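Local coordinates for cyclic GMP-AMP synthase-like receptor (Tribolium castaneum, PDB 7LT2), which senses cytoplasmic double-stranded RNA and in response makes the cyclic dinucleotide 2',3'-cGAMP from ATP and GTP in innate immunity, at residues 282-287 against 313-318. Numbering follows the deposited sequence.
Sequences KTVFLH and NEFIAD
F315 reaches from helix 301-318 to V284 and H287, one turn apart on helix 278-291. Both methyls of V284 meet the F315 ring: CG2 lies over one face, 4.2 Å from the ring centroid in a CH-pi contact, displaced from the middle toward the rim, while CG1 comes within 3.8 Å of F315 CD2. Having V284 CG1 anti to the backbone N (chi1 165°) and CG2 beside it puts both methyls on the same side of the ring plane, CG2 above CG and CD2 and CG1 outside the rim by CD2 and CE2. The far end of the phenyl belongs to H287, whose CB is 3.9 Å from F315 CZ. The imidazole and phenyl planes are inclined by only 23°, yet the rings are slid so far apart, centroids 5.7 Å from each other, that they hardly overlap. This contact of an aliphatic and two aromatic side chains joins two helices of the C-terminal HhH/H2TH-like domain of this Mab-21 family nucleotidyltransferase. Helix 278-291 also carries K282, which probably contributes to the ATP site, and, beyond H287, the manganese ligands I289 and E290. A hydrogen bond from H287 NE2 to P322 O and an edge-to-face contact with Y324 restrain the imidazole beside F315, and I321 also packs on V284.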
loop_
_atom_site.group_PDB
_atom_site.type_symbol
_atom_site.label_atom_id
_atom_site.label_comp_id
_atom_site.label_asym_id
_atom_site.label_seq_id
_atom_site.Cartn_x
_atom_site.Cartn_y
_atom_site.Cartn_z
ATOM N N LYS A 282 -2.785 5.011 -9.859
ATOM C CA LYS A 282 -3.628 5.431 -8.742
ATOM C C LYS A 282 -3.616 6.947 -8.596
ATOM O O LYS A 282 -4.666 7.570 -8.398
ATOM C CB LYS A 282 -3.153 4.766 -7.448
ATOM C CG LYS A 282 -4.110 4.927 -6.266
ATOM C CD LYS A 282 -3.469 4.451 -4.967
ATOM C CE LYS A 282 -4.444 4.541 -3.797
ATOM N NZ LYS A 282 -3.764 4.266 -2.498
ATOM N N THR A 283 -2.432 7.558 -8.724
ATOM C CA THR A 283 -2.306 9.005 -8.593
ATOM C C THR A 283 -3.088 9.734 -9.677
ATOM O O THR A 283 -3.741 10.748 -9.406
ATOM C CB THR A 283 -0.830 9.409 -8.633
ATOM O OG1 THR A 283 -0.145 8.842 -7.505
ATOM C CG2 THR A 283 -0.685 10.925 -8.597
ATOM N N VAL A 284 -3.021 9.243 -10.918
ATOM C CA VAL A 284 -3.812 9.845 -11.989
ATOM C C VAL A 284 -5.293 9.841 -11.622
ATOM O O VAL A 284 -5.999 10.838 -11.819
ATOM C CB VAL A 284 -3.548 9.120 -13.322
ATOM C CG1 VAL A 284 -4.607 9.472 -14.352
ATOM C CG2 VAL A 284 -2.163 9.477 -13.847
ATOM N N PHE A 285 -5.780 8.741 -11.043
ATOM C CA PHE A 285 -7.193 8.686 -10.674
ATOM C C PHE A 285 -7.528 9.625 -9.518
ATOM O O PHE A 285 -8.633 10.176 -9.483
ATOM C CB PHE A 285 -7.610 7.248 -10.350
ATOM C CG PHE A 285 -8.068 6.477 -11.555
ATOM C CD1 PHE A 285 -7.142 5.922 -12.426
ATOM C CD2 PHE A 285 -9.423 6.341 -11.838
ATOM C CE1 PHE A 285 -7.555 5.223 -13.547
ATOM C CE2 PHE A 285 -9.846 5.644 -12.958
ATOM C CZ PHE A 285 -8.911 5.084 -13.816
ATOM N N LEU A 286 -6.600 9.840 -8.577
ATOM C CA LEU A 286 -6.823 10.863 -7.556
ATOM C C LEU A 286 -7.015 12.236 -8.191
ATOM O O LEU A 286 -7.905 12.994 -7.790
ATOM C CB LEU A 286 -5.662 10.892 -6.558
ATOM C CG LEU A 286 -5.448 9.664 -5.672
ATOM C CD1 LEU A 286 -4.219 9.850 -4.802
ATOM C CD2 LEU A 286 -6.678 9.398 -4.805
ATOM N N HIS A 287 -6.196 12.568 -9.194
ATOM C CA HIS A 287 -6.381 13.826 -9.909
ATOM C C HIS A 287 -7.711 13.855 -10.649
ATOM O O HIS A 287 -8.395 14.883 -10.662
ATOM C CB HIS A 287 -5.227 14.051 -10.885
ATOM C CG HIS A 287 -3.928 14.346 -10.213
ATOM N ND1 HIS A 287 -3.751 15.440 -9.393
ATOM C CD2 HIS A 287 -2.745 13.690 -10.229
ATOM C CE1 HIS A 287 -2.510 15.449 -8.940
ATOM N NE2 HIS A 287 -1.879 14.400 -9.433
ATOM N N ASN A 313 -3.431 8.794 -20.663
ATOM C CA ASN A 313 -2.480 9.006 -21.748
ATOM C C ASN A 313 -1.980 10.446 -21.795
ATOM O O ASN A 313 -0.811 10.683 -22.122
ATOM C CB ASN A 313 -3.112 8.620 -23.085
ATOM C CG ASN A 313 -2.078 8.386 -24.165
ATOM O OD1 ASN A 313 -0.921 8.093 -23.871
ATOM N ND2 ASN A 313 -2.488 8.516 -25.418
ATOM N N GLU A 314 -2.837 11.419 -21.464
ATOM C CA GLU A 314 -2.404 12.816 -21.489
ATOM C C GLU A 314 -1.358 13.100 -20.416
ATOM O O GLU A 314 -0.434 13.890 -20.640
ATOM C CB GLU A 314 -3.604 13.749 -21.325
ATOM C CG GLU A 314 -4.620 13.661 -22.449
ATOM C CD GLU A 314 -4.067 14.127 -23.783
ATOM O OE1 GLU A 314 -3.021 14.815 -23.795
ATOM O OE2 GLU A 314 -4.679 13.804 -24.825
ATOM N N PHE A 315 -1.499 12.487 -19.237
ATOM C CA PHE A 315 -0.459 12.599 -18.216
ATOM C C PHE A 315 0.864 12.041 -18.720
ATOM O O PHE A 315 1.919 12.663 -18.557
ATOM C CB PHE A 315 -0.882 11.866 -16.941
ATOM C CG PHE A 315 -1.807 12.656 -16.051
ATOM C CD1 PHE A 315 -1.303 13.558 -15.126
ATOM C CD2 PHE A 315 -3.179 12.473 -16.118
ATOM C CE1 PHE A 315 -2.151 14.277 -14.295
ATOM C CE2 PHE A 315 -4.030 13.181 -15.291
ATOM C CZ PHE A 315 -3.516 14.087 -14.377
ATOM N N ILE A 316 0.825 10.854 -19.326
ATOM C CA ILE A 316 2.042 10.225 -19.827
ATOM C C ILE A 316 2.661 11.075 -20.930
ATOM O O ILE A 316 3.871 11.330 -20.938
ATOM C CB ILE A 316 1.745 8.796 -20.315
ATOM C CG1 ILE A 316 1.218 7.928 -19.170
ATOM C CG2 ILE A 316 2.991 8.168 -20.923
ATOM C CD1 ILE A 316 2.225 7.699 -18.067
ATOM N N ALA A 317 1.835 11.525 -21.880
ATOM C CA ALA A 317 2.330 12.370 -22.964
ATOM C C ALA A 317 2.941 13.659 -22.428
ATOM O O ALA A 317 3.989 14.106 -22.911
ATOM C CB ALA A 317 1.201 12.682 -23.944
ATOM N N ASP A 318 2.297 14.271 -21.433
ATOM C CA ASP A 318 2.840 15.462 -20.791
ATOM C C ASP A 318 4.081 15.156 -19.959
ATOM O O ASP A 318 4.778 16.092 -19.547
ATOM C CB ASP A 318 1.758 16.107 -19.919
ATOM C CG ASP A 318 2.132 17.501 -19.446
ATOM O OD1 ASP A 318 2.463 18.355 -20.297
ATOM O OD2 ASP A 318 2.076 17.745 -18.221
#